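Local structure of dual specificity phosphatase 28 (5Y15) at residues S34-P39 against R158-P163; A96-A101 against W168-K173. The protein is an atypical dual-specificity protein phosphatase that hydrolyses a synthetic aryl phosphate in vitro but has almost no detectable activity toward phosphotyrosine and still less toward phosphothreonine. The protein carries 2 engineered substitutions. All blocks are in the same frame, centred on the assembly; numbering follows the deposited sequence.

In the fold
Both contacts lie toward the surface of the phosphatase domain, their centres about 20 Å apart, each with one buried member, Arg158 in contact 1 and Leu99 in contact 2. Contact 1 sets the proline-rich lead-in to strand 40-44 against the loop between helices 147-157 and 165-179; contact 2 sets the approach to helix 100-115 against helix 165-179 itself. In each, one long side chain makes all the hydrogen bonds that cross, each to backbone atoms of the other segment. The chemistry differs: a cationic arginine donates from two nitrogens to one carbonyl oxygen, whereas a neutral glutamine donates to one and accepts from two backbone N-H groups. The two meet where Pro163 packs on Leu171 and Trp168.

Contact 1: residues S34-P39 against R158-P163; sequences SPVPPP and RPVAEP
Arg158 turns the end of its guanidinium group to the carbonyl of Val36 and grips a single oxygen with two nitrogens. NH2 donates to Val36 O at 2.8 Å and NH1 to the same atom at 3.0 Å, and the oxygen lies close to the guanidinium plane. Seen from the carbonyl, both donors come in from one face: NH2 is tilted from its plane and NH1 stands above it, and both bonds are bent, the NH1 one to 138° at its hydrogen. The carbonyl oxygens of Pro37 and Pro38 approach obliquely, each 3.3 Å from Arg158 NH1. Beside this polar centre, Val36 CG1 meets Val160 CG1 at 3.8 Å, the two side chains running alongside in opposite senses with these methyls closest.

Arg158 reaches across because CG is anti to its backbone N (chi1 -180°) and the chain then bends at chi2 (91°). Farther out, NE bonds to Gly127 O and NH2 also to Asn126 O, both in the phosphate-binding P-loop of the family's CX5R signature, where Ser124 is the engineered replacement at the position inferred to carry the phosphocysteine intermediate. At the side chain's base, a type I turn from Arg158 to Ala161 is closed by Ala161 N bonding to Arg158 O at 2.9 Å. One charged group thus gathers backbone carbonyls from two places, probably offsetting their partial negative charge and joining the N-terminal segment to that P-loop.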
loop_
_atom_site.group_PDB
_atom_site.type_symbol
_atom_site.label_atom_id
_atom_site.label_comp_id
_atom_site.label_asym_id
_atom_site.label_seq_id
_atom_site.Cartn_x
_atom_site.Cartn_y
_atom_site.Cartn_z
ATOM N N SER A 34 25.992 -10.154 -1.223
ATOM C CA SER A 34 25.022 -10.430 -2.276
ATOM C C SER A 34 23.907 -11.319 -1.728
ATOM O O SER A 34 24.195 -12.359 -1.119
ATOM C CB SER A 34 25.687 -11.106 -3.470
ATOM O OG SER A 34 24.739 -11.822 -4.248
ATOM N N PRO A 35 22.640 -10.944 -1.916
ATOM C CA PRO A 35 21.540 -11.691 -1.289
ATOM C C PRO A 35 21.517 -13.162 -1.693
ATOM O O PRO A 35 22.013 -13.561 -2.751
ATOM C CB PRO A 35 20.287 -10.950 -1.786
ATOM C CG PRO A 35 20.783 -9.532 -2.026
ATOM C CD PRO A 35 22.163 -9.726 -2.600
ATOM N N VAL A 36 20.940 -13.971 -0.814
ATOM C CA VAL A 36 20.840 -15.416 -1.066
ATOM C C VAL A 36 19.840 -15.659 -2.194
ATOM O O VAL A 36 18.705 -15.147 -2.136
ATOM C CB VAL A 36 20.428 -16.155 0.217
ATOM C CG1 VAL A 36 19.959 -17.578 -0.091
ATOM C CG2 VAL A 36 21.582 -16.174 1.220
ATOM N N PRO A 37 20.209 -16.410 -3.251
ATOM C CA PRO A 37 19.289 -16.753 -4.344
ATOM C C PRO A 37 18.214 -17.712 -3.838
ATOM O O PRO A 37 18.377 -18.239 -2.738
ATOM C CB PRO A 37 20.203 -17.431 -5.380
ATOM C CG PRO A 37 21.601 -17.024 -4.996
ATOM C CD PRO A 37 21.569 -16.915 -3.503
ATOM N N PRO A 38 17.135 -17.937 -4.608
ATOM C CA PRO A 38 16.749 -17.331 -5.887
ATOM C C PRO A 38 16.252 -15.907 -5.707
ATOM O O PRO A 38 16.021 -15.501 -4.564
ATOM C CB PRO A 38 15.614 -18.247 -6.381
ATOM C CG PRO A 38 15.768 -19.512 -5.600
ATOM C CD PRO A 38 16.248 -19.059 -4.260
ATOM N N PRO A 39 16.088 -15.161 -6.815
ATOM C CA PRO A 39 15.505 -13.816 -6.710
ATOM C C PRO A 39 14.184 -13.815 -5.950
ATOM O O PRO A 39 14.067 -13.108 -4.942
ATOM C CB PRO A 39 15.317 -13.392 -8.176
ATOM C CG PRO A 39 15.385 -14.670 -8.972
ATOM C CD PRO A 39 16.367 -15.520 -8.217
ATOM N N ARG A 158 11.187 -20.331 1.634
ATOM C CA ARG A 158 12.460 -19.612 1.721
ATOM C C ARG A 158 13.216 -20.136 2.936
ATOM O O ARG A 158 12.928 -19.721 4.074
ATOM C CB ARG A 158 12.231 -18.109 1.821
ATOM C CG ARG A 158 13.485 -17.271 1.908
ATOM C CD ARG A 158 13.946 -16.841 0.513
ATOM N NE ARG A 158 14.953 -15.778 0.577
ATOM C CZ ARG A 158 15.919 -15.586 -0.320
ATOM N NH1 ARG A 158 16.047 -16.388 -1.372
ATOM N NH2 ARG A 158 16.759 -14.581 -0.157
ATOM N N PRO A 159 14.140 -21.085 2.750
ATOM C CA PRO A 159 14.801 -21.700 3.917
ATOM C C PRO A 159 15.547 -20.722 4.793
ATOM O O PRO A 159 15.639 -20.946 6.006
ATOM C CB PRO A 159 15.743 -22.732 3.282
ATOM C CG PRO A 159 15.058 -23.068 1.987
ATOM C CD PRO A 159 14.430 -21.805 1.499
ATOM N N VAL A 160 16.114 -19.656 4.226
ATOM C CA VAL A 160 16.833 -18.703 5.054
ATOM C C VAL A 160 15.906 -17.842 5.900
ATOM O O VAL A 160 16.387 -17.145 6.807
ATOM C CB VAL A 160 17.760 -17.828 4.187
ATOM C CG1 VAL A 160 18.580 -18.718 3.259
ATOM C CG2 VAL A 160 16.967 -16.790 3.405
ATOM N N ALA A 161 14.599 -17.860 5.616
ATOM C CA ALA A 161 13.652 -16.986 6.304
ATOM C C ALA A 161 13.867 -17.001 7.804
ATOM O O ALA A 161 13.955 -18.064 8.424
ATOM C CB ALA A 161 12.217 -17.375 5.983
ATOM N N GLU A 162 13.942 -15.801 8.380
ATOM C CA GLU A 162 14.170 -15.581 9.798
ATOM C C GLU A 162 13.827 -14.156 10.211
ATOM O O GLU A 162 14.695 -13.284 10.164
ATOM C CB GLU A 162 15.622 -15.849 10.187
ATOM C CG GLU A 162 15.761 -15.966 11.679
ATOM C CD GLU A 162 17.086 -16.508 12.113
ATOM O OE1 GLU A 162 18.105 -16.156 11.487
ATOM O OE2 GLU A 162 17.096 -17.269 13.107
ATOM N N PRO A 163 12.589 -13.882 10.617
ATOM C CA PRO A 163 12.290 -12.578 11.212
ATOM C C PRO A 163 13.175 -12.394 12.422
ATOM O O PRO A 163 13.381 -13.336 13.190
ATOM C CB PRO A 163 10.819 -12.714 11.631
ATOM C CG PRO A 163 10.261 -13.716 10.647
ATOM C CD PRO A 163 11.381 -14.722 10.511
#

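Contact 2: residues A96-A101 against W168-K173; sequences AEDLLA and WSQLQK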
loop_
_atom_site.group_PDB
_atom_site.type_symbol
_atom_site.label_atom_id
_atom_site.label_comp_id
_atom_site.label_asym_id
_atom_site.label_seq_id
_atom_site.Cartn_x
_atom_site.Cartn_y
_atom_site.Cartn_z
ATOM N N ALA A 96 14.147 -3.224 17.262
ATOM C CA ALA A 96 13.467 -2.115 17.910
ATOM C C ALA A 96 12.490 -1.413 16.980
ATOM O O ALA A 96 11.689 -0.604 17.450
ATOM C CB ALA A 96 14.490 -1.098 18.430
ATOM N N GLU A 97 12.481 -1.759 15.697
ATOM C CA GLU A 97 11.535 -1.165 14.775
ATOM C C GLU A 97 10.142 -1.753 14.991
ATOM O O GLU A 97 9.982 -2.958 15.225
ATOM C CB GLU A 97 12.000 -1.414 13.343
ATOM C CG GLU A 97 13.248 -0.648 12.983
ATOM C CD GLU A 97 12.918 0.687 12.357
ATOM O OE1 GLU A 97 13.506 1.029 11.312
ATOM O OE2 GLU A 97 12.040 1.383 12.891
ATOM N N ASP A 98 9.131 -0.881 14.943
ATOM C CA ASP A 98 7.733 -1.278 15.118
ATOM C C ASP A 98 7.195 -1.667 13.749
ATOM O O ASP A 98 6.687 -0.843 12.990
ATOM C CB ASP A 98 6.916 -0.157 15.754
ATOM C CG ASP A 98 5.493 -0.595 16.147
ATOM O OD1 ASP A 98 5.155 -1.798 16.044
ATOM O OD2 ASP A 98 4.720 0.271 16.621
ATOM N N LEU A 99 7.318 -2.943 13.423
ATOM C CA LEU A 99 6.692 -3.416 12.199
ATOM C C LEU A 99 5.211 -3.681 12.426
ATOM O O LEU A 99 4.393 -3.443 11.527
ATOM C CB LEU A 99 7.401 -4.683 11.715
ATOM C CG LEU A 99 6.838 -5.468 10.535
ATOM C CD1 LEU A 99 6.976 -4.700 9.230
ATOM C CD2 LEU A 99 7.598 -6.764 10.469
ATOM N N LEU A 100 4.859 -4.128 13.635
ATOM C CA LEU A 100 3.478 -4.466 13.962
ATOM C C LEU A 100 2.503 -3.353 13.573
ATOM O O LEU A 100 1.429 -3.626 13.027
ATOM C CB LEU A 100 3.390 -4.784 15.456
ATOM C CG LEU A 100 2.066 -5.220 16.076
ATOM C CD1 LEU A 100 1.542 -6.454 15.406
ATOM C CD2 LEU A 100 2.284 -5.536 17.543
ATOM N N ALA A 101 2.890 -2.089 13.779
ATOM C CA ALA A 101 1.972 -0.986 13.514
ATOM C C ALA A 101 1.559 -0.922 12.054
ATOM O O ALA A 101 0.479 -0.411 11.737
ATOM C CB ALA A 101 2.609 0.340 13.926
ATOM N N TRP A 168 9.707 -11.279 15.501
ATOM C CA TRP A 168 9.013 -12.482 15.953
ATOM C C TRP A 168 8.123 -12.183 17.140
ATOM O O TRP A 168 6.997 -12.699 17.234
ATOM C CB TRP A 168 9.994 -13.591 16.343
ATOM C CG TRP A 168 9.261 -14.882 16.557
ATOM C CD1 TRP A 168 8.952 -15.465 17.752
ATOM C CD2 TRP A 168 8.704 -15.723 15.546
ATOM N NE1 TRP A 168 8.256 -16.622 17.544
ATOM C CE2 TRP A 168 8.098 -16.807 16.195
ATOM C CE3 TRP A 168 8.682 -15.673 14.147
ATOM C CZ2 TRP A 168 7.464 -17.834 15.495
ATOM C CZ3 TRP A 168 8.043 -16.683 13.459
ATOM C CH2 TRP A 168 7.451 -17.748 14.129
ATOM N N SER A 169 8.607 -11.336 18.051
ATOM C CA SER A 169 7.799 -10.967 19.206
ATOM C C SER A 169 6.530 -10.272 18.753
ATOM O O SER A 169 5.417 -10.590 19.211
ATOM C CB SER A 169 8.614 -10.052 20.122
ATOM O OG SER A 169 7.855 -9.664 21.251
ATOM N N GLN A 170 6.678 -9.366 17.796
ATOM C CA GLN A 170 5.513 -8.662 17.284
ATOM C C GLN A 170 4.553 -9.607 16.562
ATOM O O GLN A 170 3.336 -9.406 16.631
ATOM C CB GLN A 170 5.993 -7.531 16.395
ATOM C CG GLN A 170 6.694 -6.415 17.198
ATOM C CD GLN A 170 7.587 -5.600 16.318
ATOM O OE1 GLN A 170 7.159 -5.114 15.267
ATOM N NE2 GLN A 170 8.848 -5.439 16.734
ATOM N N LEU A 171 5.065 -10.662 15.909
ATOM C CA LEU A 171 4.189 -11.658 15.286
ATOM C C LEU A 171 3.409 -12.444 16.334
ATOM O O LEU A 171 2.229 -12.757 16.138
ATOM C CB LEU A 171 5.020 -12.604 14.423
ATOM C CG LEU A 171 5.474 -11.962 13.114
ATOM C CD1 LEU A 171 6.565 -12.787 12.451
ATOM C CD2 LEU A 171 4.321 -11.749 12.163
ATOM N N GLN A 172 4.051 -12.775 17.456
ATOM C CA GLN A 172 3.352 -13.479 18.521
ATOM C C GLN A 172 2.223 -12.621 19.077
ATOM O O GLN A 172 1.098 -13.105 19.278
ATOM C CB GLN A 172 4.348 -13.816 19.630
ATOM C CG GLN A 172 5.255 -15.008 19.334
ATOM C CD GLN A 172 6.215 -15.305 20.474
ATOM O OE1 GLN A 172 6.535 -14.424 21.276
ATOM N NE2 GLN A 172 6.717 -16.535 20.523
ATOM N N LYS A 173 2.490 -11.325 19.267
ATOM C CA LYS A 173 1.453 -10.424 19.756
ATOM C C LYS A 173 0.349 -10.245 18.720
ATOM O O LYS A 173 -0.830 -10.153 19.071
ATOM C CB LYS A 173 2.079 -9.073 20.116
ATOM C CG LYS A 173 1.107 -8.033 20.670
ATOM C CD LYS A 173 0.343 -8.579 21.895
ATOM C CE LYS A 173 0.455 -7.666 23.118
ATOM N NZ LYS A 173 0.370 -6.216 22.754
#
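Glu97 offers its backbone oxygen to the amide of Gln170, whose NE2 donates to Glu97 O at 3.1 Å, while the Glu97 carboxylate is engaged elsewhere, by Arg74 and Phe92 N. At Asp98, OD1 accepts from Ala101 N (3.2 Å), a capping bond that meets the carboxylate from above its plane. Leu99 N and Leu100 N then converge on the other end of the glutamine amide: they donate to Gln170 OE1 at 2.9 and 3.0 Å, the Leu100 bond in the carbonyl plane and the Leu99 bond tilted from it. With three bonds on its two polar atoms, the amide is fixed in rotation, and its chain, extended beyond CG (chi2 159°), carries it to the turn. Leu100 CB packs on Gln170 CB at 3.9 Å, and its CD2 touches Lys173 CG at 4.2 Å, the two side chains crossing at about a right angle. Gln170 thus braces the turn that opens helix 100-115 against the flank of helix 165-179. Farther inside, Leu99 is buried against Ala133 and Val134 of helix 130-142 and Phe167 of helix 165-179, near Val72, just past strand 66-71, and Val89, just past strand 85-88.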